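Local coordinates for protein transmembrane oligosaccharyl transferase (Archaeoglobus fulgidus, PDB 3WAJ) that belongs to the STT3/AglB family of large membrane-embedded oligosaccharyl transferases, with an N-terminal part of the GT-C clan, and holds a zinc ion in this structure, at residues E591-S594 against Y595-V599; T677-A680 against K681-F685; E855-Q859 against N860-I864. All coordinates share one frame; numbering follows the deposited sequence.

Interaction 1: residues E591-S594 against Y595-V599; sequences ENES and YAEFV
Y595 meets N592 at the N-cap of helix 593-602, in the AglB core domain region, where a side chain stands in for the missing preceding turn. The backbone N of Y595 donates to N592 OD1 (2.9 Å, 161°), approaching from 28° outside the carbonyl plane. N592 can offer this oxygen because its CG lies between the backbone N and the carbonyl carbon (chi1 53°), which brings the amide back over the first turn. Amide and phenol planes are almost perpendicular; only the base of Y595 touches, with CB 3.5 Å from OD1, while the ring leads away and its OH bonds to N580. S594 takes part mainly through its backbone: its O accepts from F598 N at 3.0 Å, just as E593 O accepts from E597 N at 2.8 Å. One turn apart, the carboxylates of E593 and E597 come close, OE2 to OE2 4.4 Å. Their repulsion is probably eased by separate partners: S691 N and H692 N donate to E593, and E597 has a salt bridge to R776 and a bond with Y693 OH. On another side, Y595 O lies in the F598 ring plane, at its edge, 3.8 Å from F598 CD2.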
loop_
_atom_site.group_PDB
_atom_site.type_symbol
_atom_site.label_atom_id
_atom_site.label_comp_id
_atom_site.label_asym_id
_atom_site.label_seq_id
_atom_site.Cartn_x
_atom_site.Cartn_y
_atom_site.Cartn_z
ATOM N N GLU A 591 23.951 -13.199 0.679
ATOM C CA GLU A 591 24.749 -13.923 -0.294
ATOM C C GLU A 591 25.356 -15.221 0.214
ATOM O O GLU A 591 26.081 -15.888 -0.519
ATOM C CB GLU A 591 25.810 -13.006 -0.882
ATOM C CG GLU A 591 25.220 -11.976 -1.828
ATOM C CD GLU A 591 26.073 -10.740 -1.940
ATOM O OE1 GLU A 591 27.236 -10.780 -1.481
ATOM O OE2 GLU A 591 25.574 -9.727 -2.477
ATOM N N ASN A 592 25.046 -15.588 1.456
ATOM C CA ASN A 592 25.342 -16.937 1.962
ATOM C C ASN A 592 24.337 -17.350 3.035
ATOM O O ASN A 592 23.664 -16.502 3.626
ATOM C CB ASN A 592 26.790 -17.054 2.470
ATOM C CG ASN A 592 27.135 -15.985 3.476
ATOM O OD1 ASN A 592 26.790 -16.096 4.662
ATOM N ND2 ASN A 592 27.812 -14.930 3.014
ATOM N N GLU A 593 24.223 -18.648 3.287
ATOM C CA GLU A 593 23.227 -19.115 4.244
ATOM C C GLU A 593 23.521 -18.656 5.687
ATOM O O GLU A 593 22.595 -18.374 6.438
ATOM C CB GLU A 593 23.052 -20.639 4.166
ATOM C CG GLU A 593 21.802 -21.132 4.876
ATOM C CD GLU A 593 21.604 -22.634 4.778
ATOM O OE1 GLU A 593 22.503 -23.340 4.266
ATOM O OE2 GLU A 593 20.539 -23.110 5.220
ATOM N N SER A 594 24.802 -18.575 6.057
ATOM C CA SER A 594 25.202 -18.131 7.400
ATOM C C SER A 594 24.670 -16.753 7.758
ATOM O O SER A 594 24.131 -16.561 8.852
ATOM C CB SER A 594 26.725 -18.120 7.543
ATOM O OG SER A 594 27.263 -19.314 7.030
ATOM N N TYR A 595 24.844 -15.792 6.852
ATOM C CA TYR A 595 24.327 -14.446 7.071
ATOM C C TYR A 595 22.801 -14.466 7.192
ATOM O O TYR A 595 22.243 -13.833 8.084
ATOM C CB TYR A 595 24.759 -13.498 5.954
ATOM C CG TYR A 595 24.419 -12.045 6.245
ATOM C CD1 TYR A 595 25.330 -11.213 6.882
ATOM C CD2 TYR A 595 23.182 -11.510 5.889
ATOM C CE1 TYR A 595 25.022 -9.885 7.147
ATOM C CE2 TYR A 595 22.867 -10.189 6.147
ATOM C CZ TYR A 595 23.786 -9.381 6.776
ATOM O OH TYR A 595 23.471 -8.065 7.034
ATOM N N ALA A 596 22.135 -15.196 6.295
ATOM C CA ALA A 596 20.681 -15.351 6.362
ATOM C C ALA A 596 20.226 -15.890 7.721
ATOM O O ALA A 596 19.230 -15.420 8.298
ATOM C CB ALA A 596 20.178 -16.256 5.227
ATOM N N GLU A 597 20.963 -16.888 8.207
ATOM C CA GLU A 597 20.717 -17.527 9.501
ATOM C C GLU A 597 20.872 -16.529 10.659
ATOM O O GLU A 597 20.117 -16.564 11.632
ATOM C CB GLU A 597 21.676 -18.706 9.675
ATOM C CG GLU A 597 21.070 -19.930 10.310
ATOM C CD GLU A 597 19.800 -20.363 9.641
ATOM O OE1 GLU A 597 18.923 -20.881 10.349
ATOM O OE2 GLU A 597 19.671 -20.186 8.419
ATOM N N PHE A 598 21.843 -15.630 10.534
ATOM C CA PHE A 598 22.008 -14.556 11.494
ATOM C C PHE A 598 20.742 -13.702 11.511
ATOM O O PHE A 598 20.174 -13.422 12.566
ATOM C CB PHE A 598 23.249 -13.711 11.160
ATOM C CG PHE A 598 23.172 -12.291 11.662
ATOM C CD1 PHE A 598 23.364 -12.001 13.014
ATOM C CD2 PHE A 598 22.903 -11.241 10.786
ATOM C CE1 PHE A 598 23.276 -10.684 13.482
ATOM C CE2 PHE A 598 22.811 -9.914 11.245
ATOM C CZ PHE A 598 22.995 -9.639 12.594
ATOM N N VAL A 599 20.289 -13.301 10.332
ATOM C CA VAL A 599 19.098 -12.466 10.236
ATOM C C VAL A 599 17.854 -13.189 10.771
ATOM O O VAL A 599 17.057 -12.606 11.529
ATOM C CB VAL A 599 18.874 -12.001 8.789
ATOM C CG1 VAL A 599 17.514 -11.300 8.639
ATOM C CG2 VAL A 599 20.020 -11.102 8.353
#

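Interaction 2: residues T677-A680 against K681-F685; sequences TMEA and KLHLF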
loop_
_atom_site.group_PDB
_atom_site.type_symbol
_atom_site.label_atom_id
_atom_site.label_comp_id
_atom_site.label_asym_id
_atom_site.label_seq_id
_atom_site.Cartn_x
_atom_site.Cartn_y
_atom_site.Cartn_z
ATOM N N THR A 677 22.081 -15.345 -3.963
ATOM C CA THR A 677 21.201 -14.760 -2.962
ATOM C C THR A 677 20.223 -15.804 -2.457
ATOM O O THR A 677 19.934 -16.787 -3.167
ATOM C CB THR A 677 20.435 -13.561 -3.524
ATOM O OG1 THR A 677 19.496 -14.024 -4.506
ATOM C CG2 THR A 677 21.417 -12.569 -4.138
ATOM N N MET A 678 19.719 -15.585 -1.243
ATOM C CA MET A 678 18.682 -16.442 -0.679
ATOM C C MET A 678 17.437 -16.463 -1.555
ATOM O O MET A 678 16.792 -17.503 -1.698
ATOM C CB MET A 678 18.302 -15.985 0.729
ATOM C CG MET A 678 19.280 -16.400 1.780
ATOM S SD MET A 678 19.315 -18.193 2.028
ATOM C CE MET A 678 17.622 -18.443 2.571
ATOM N N GLU A 679 17.087 -15.318 -2.131
ATOM C CA GLU A 679 15.891 -15.282 -2.957
ATOM C C GLU A 679 16.048 -16.213 -4.156
ATOM O O GLU A 679 15.100 -16.903 -4.527
ATOM C CB GLU A 679 15.509 -13.864 -3.397
ATOM C CG GLU A 679 14.330 -13.833 -4.382
ATOM C CD GLU A 679 13.074 -14.484 -3.805
ATOM O OE1 GLU A 679 12.230 -14.999 -4.577
ATOM O OE2 GLU A 679 12.919 -14.465 -2.569
ATOM N N ALA A 680 17.248 -16.288 -4.729
ATOM C CA ALA A 680 17.438 -17.190 -5.881
ATOM C C ALA A 680 17.523 -18.645 -5.453
ATOM O O ALA A 680 17.017 -19.529 -6.141
ATOM C CB ALA A 680 18.653 -16.802 -6.719
ATOM N N LYS A 681 18.193 -18.891 -4.331
ATOM C CA LYS A 681 18.337 -20.252 -3.815
ATOM C C LYS A 681 16.982 -20.823 -3.423
ATOM O O LYS A 681 16.718 -21.999 -3.601
ATOM C CB LYS A 681 19.275 -20.263 -2.605
ATOM C CG LYS A 681 20.733 -20.068 -2.954
ATOM C CD LYS A 681 21.588 -19.923 -1.713
ATOM C CE LYS A 681 23.074 -19.817 -2.048
ATOM N NZ LYS A 681 23.867 -19.730 -0.807
ATOM N N LEU A 682 16.127 -19.963 -2.887
ATOM C CA LEU A 682 14.799 -20.365 -2.457
ATOM C C LEU A 682 13.842 -20.517 -3.644
ATOM O O LEU A 682 13.300 -21.593 -3.898
ATOM C CB LEU A 682 14.244 -19.354 -1.439
ATOM C CG LEU A 682 14.847 -19.483 -0.034
ATOM C CD1 LEU A 682 14.482 -18.282 0.861
ATOM C CD2 LEU A 682 14.383 -20.791 0.610
ATOM N N HIS A 683 13.638 -19.442 -4.391
ATOM C CA HIS A 683 12.607 -19.495 -5.400
ATOM C C HIS A 683 13.084 -20.134 -6.689
ATOM O O HIS A 683 12.315 -20.852 -7.333
ATOM C CB HIS A 683 11.979 -18.128 -5.668
ATOM C CG HIS A 683 10.557 -18.220 -6.111
ATOM N ND1 HIS A 683 9.501 -17.864 -5.299
ATOM C CD2 HIS A 683 10.017 -18.657 -7.271
ATOM C CE1 HIS A 683 8.368 -18.071 -5.952
ATOM N NE2 HIS A 683 8.654 -18.554 -7.150
ATOM N N LEU A 684 14.336 -19.889 -7.072
ATOM C CA LEU A 684 14.811 -20.385 -8.367
ATOM C C LEU A 684 15.322 -21.815 -8.246
ATOM O O LEU A 684 14.956 -22.669 -9.040
ATOM C CB LEU A 684 15.870 -19.463 -8.981
ATOM C CG LEU A 684 16.175 -19.700 -10.469
ATOM C CD1 LEU A 684 16.130 -18.406 -11.245
ATOM C CD2 LEU A 684 17.518 -20.402 -10.680
ATOM N N PHE A 685 16.138 -22.084 -7.232
ATOM C CA PHE A 685 16.666 -23.434 -7.027
ATOM C C PHE A 685 15.803 -24.300 -6.096
ATOM O O PHE A 685 16.205 -25.414 -5.742
ATOM C CB PHE A 685 18.118 -23.374 -6.510
ATOM C CG PHE A 685 19.075 -22.687 -7.455
ATOM C CD1 PHE A 685 19.576 -23.352 -8.569
ATOM C CD2 PHE A 685 19.470 -21.385 -7.231
ATOM C CE1 PHE A 685 20.459 -22.721 -9.440
ATOM C CE2 PHE A 685 20.348 -20.750 -8.094
ATOM C CZ PHE A 685 20.842 -21.421 -9.202
#
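K681 and T677 open the backbone ladder of this short helix, K681 N donating to T677 O at 3.0 Å. The foot of the extended K681 chain lies against that same acceptor, its CG 3.4 Å from T677 O. L682 N to M678 O and H683 N to E679 O follow in the same i to i+4 pattern. The ladder then changes step. A680 O accepts twice, from L684 N and from F685 N, each at 2.9 Å, but the two donors are placed differently: L684 N stands above the carbonyl plane in a bent bond (131°), whereas F685 N comes nearly along the C=O axis. The second bond spans five residues and belongs with a wider pi-type turn at 681-684, toward the end of helix 678-684. T677 caps the start of the helix, OG1 accepting from A680 N at 3.2 Å and also bonding to Y674 O.

Apolar contacts form at separate points round the helix. The M678 chain, bent at both chi2 and chi3, swings CE round to L682 CD1 (3.6 Å), and both side chains pack on F587 of helix 584-588. At the far end the L684 methyl CD2 sits over the centre of the F685 ring, 3.7 Å above its plane, and Y751 makes an edge-to-face contact with the same ring.

The polar pair is E679 and H683, side by side and pointing the same way, their planes 35° apart. A bend at chi2 (58°) sets E679 OE1 3.3 Å from H683 CB, not against the ring nitrogens. S610 of strand 605-611 joins the two, by a hydrogen bond to H683 ND1 and a weak one to E679 OE1.

Interaction 3: residues E855-Q859 against N860-I864; sequences ESQVQ and NGEII
Q857 O receives both G861 N, at 3.0 Å, and E862 N, at 3.1 Å, in two weak bonds, as the chain leaves helix 855-860 through G861 with a positive phi of 74°. This is a glycine C-cap: it has the 6-to-1 bond of a Schellman motif, E862 N to Q857 O, but G861 N turns to Q857 O instead of to V858 O. The last regular helical bond, N860 N to S856 O, is stronger. Beyond the cap the chain enters strand 863-865, which runs parallel to strand 780-785 at one border of a small mixed sheet in the long peripheral domain.

The side chains of Q857, E862 and I864 meet at the corner between helix and strand. E862 is extended and reaches back across the helix end, crossing Q857 at about a right angle; its OE1 touches Q857 CG at 3.5 Å, and its OE2 stands near S856 OG at 3.7 Å. The extended Q857 chain (chi2 -172°) carries its amide past the turn to the strand, where NE2 lies 3.3 Å from I864 CD1. The amide is fixed through its oxygen, OE1 accepting from Y854 N just before the helix. I864 also packs on I853, in the loop before the helix, and its side chain thus bridges from the strand to that loop. N860 stays close to the helix end, its CG 3.4 Å from S856 O.

Away from this corner, E855 and Q859 are linked one turn apart. E855 OE1 forms a salt bridge with R694, and Q859 NE2 also donates to E775; between the two side chains, Q859 NE2 donates a hydrogen bond to E855 OE2 (3.1 Å), in the plane of its own amide and from above the carboxylate plane.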
loop_
_atom_site.group_PDB
_atom_site.type_symbol
_atom_site.label_atom_id
_atom_site.label_comp_id
_atom_site.label_asym_id
_atom_site.label_seq_id
_atom_site.Cartn_x
_atom_site.Cartn_y
_atom_site.Cartn_z
ATOM N N GLU A 855 11.662 -36.921 11.055
ATOM C CA GLU A 855 11.265 -35.569 11.415
ATOM C C GLU A 855 11.909 -35.081 12.715
ATOM O O GLU A 855 12.293 -33.913 12.823
ATOM C CB GLU A 855 9.727 -35.478 11.462
ATOM C CG GLU A 855 9.161 -34.149 11.939
ATOM C CD GLU A 855 9.313 -33.036 10.911
ATOM O OE1 GLU A 855 9.956 -33.275 9.858
ATOM O OE2 GLU A 855 8.777 -31.924 11.157
ATOM N N SER A 856 12.055 -35.979 13.688
ATOM C CA SER A 856 12.572 -35.582 14.997
ATOM C C SER A 856 14.061 -35.263 14.901
ATOM O O SER A 856 14.551 -34.334 15.556
ATOM C CB SER A 856 12.310 -36.662 16.049
ATOM O OG SER A 856 13.127 -37.793 15.833
ATOM N N GLN A 857 14.775 -36.026 14.074
ATOM C CA GLN A 857 16.194 -35.778 13.838
ATOM C C GLN A 857 16.402 -34.403 13.206
ATOM O O GLN A 857 17.323 -33.672 13.566
ATOM C CB GLN A 857 16.776 -36.872 12.942
ATOM C CG GLN A 857 16.425 -38.289 13.404
ATOM C CD GLN A 857 17.164 -39.371 12.636
ATOM O OE1 GLN A 857 16.825 -39.684 11.491
ATOM N NE2 GLN A 857 18.180 -39.954 13.268
ATOM N N VAL A 858 15.523 -34.057 12.270
ATOM C CA VAL A 858 15.535 -32.747 11.626
ATOM C C VAL A 858 15.112 -31.620 12.576
ATOM O O VAL A 858 15.746 -30.555 12.608
ATOM C CB VAL A 858 14.643 -32.739 10.356
ATOM C CG1 VAL A 858 14.268 -31.319 9.943
ATOM C CG2 VAL A 858 15.338 -33.442 9.214
ATOM N N GLN A 859 14.051 -31.849 13.348
ATOM C CA GLN A 859 13.532 -30.814 14.248
ATOM C C GLN A 859 14.453 -30.499 15.438
ATOM O O GLN A 859 14.477 -29.369 15.925
ATOM C CB GLN A 859 12.126 -31.167 14.746
ATOM C CG GLN A 859 11.007 -30.964 13.716
ATOM C CD GLN A 859 10.714 -29.493 13.409
ATOM O OE1 GLN A 859 11.263 -28.580 14.043
ATOM N NE2 GLN A 859 9.839 -29.260 12.429
ATOM N N ASN A 860 15.211 -31.490 15.892
ATOM C CA ASN A 860 16.068 -31.323 17.065
ATOM C C ASN A 860 17.555 -31.201 16.731
ATOM O O ASN A 860 18.378 -30.932 17.604
ATOM C CB ASN A 860 15.842 -32.472 18.058
ATOM C CG ASN A 860 14.392 -32.621 18.453
ATOM O OD1 ASN A 860 13.668 -31.632 18.598
ATOM N ND2 ASN A 860 13.952 -33.862 18.623
ATOM N N GLY A 861 17.895 -31.410 15.466
ATOM C CA GLY A 861 19.264 -31.248 15.031
ATOM C C GLY A 861 20.144 -32.380 15.502
ATOM O O GLY A 861 21.342 -32.188 15.718
ATOM N N GLU A 862 19.545 -33.558 15.657
ATOM C CA GLU A 862 20.273 -34.746 16.091
ATOM C C GLU A 862 21.475 -35.043 15.193
ATOM O O GLU A 862 21.486 -34.701 14.005
ATOM C CB GLU A 862 19.329 -35.951 16.168
ATOM C CG GLU A 862 18.222 -35.795 17.208
ATOM C CD GLU A 862 17.256 -36.967 17.220
ATOM O OE1 GLU A 862 17.611 -38.049 16.698
ATOM O OE2 GLU A 862 16.138 -36.803 17.755
ATOM N N ILE A 863 22.493 -35.664 15.781
ATOM C CA ILE A 863 23.716 -35.991 15.056
ATOM C C ILE A 863 23.674 -37.447 14.616
ATOM O O ILE A 863 23.273 -38.319 15.380
ATOM C CB ILE A 863 24.972 -35.714 15.911
ATOM C CG1 ILE A 863 24.956 -34.263 16.415
ATOM C CG2 ILE A 863 26.233 -35.990 15.119
ATOM C CD1 ILE A 863 26.283 -33.777 16.991
ATOM N N ILE A 864 24.067 -37.702 13.372
ATOM C CA ILE A 864 24.060 -39.052 12.812
ATOM C C ILE A 864 25.449 -39.441 12.309
ATOM O O ILE A 864 26.051 -38.725 11.503
ATOM C CB ILE A 864 23.048 -39.183 11.658
ATOM C CG1 ILE A 864 21.621 -39.263 12.205
ATOM C CG2 ILE A 864 23.368 -40.401 10.788
ATOM C CD1 ILE A 864 20.547 -39.260 11.132
#

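How the interactions relate
All three contacts are local and illustrate how a helix is begun and ended. Interactions 1 and 2 each include an N-cap, an asparagine at the surface in one and a threonine in a buried setting in the other; interaction 3 is a surface C-cap leading into a strand. The first two helices pack on each other, A596 CB lying 3.6 Å from M678 CG, and both lean on helix 584-588. Interaction 3 touches neither: its nearest atoms are about 10 Å from interaction 1 and about 14 Å from interaction 2. Carboxylates and amides mark interactions 1 and 3; buried interaction 2 has more apolar packing yet keeps a carboxylate and imidazole, both reaching S610.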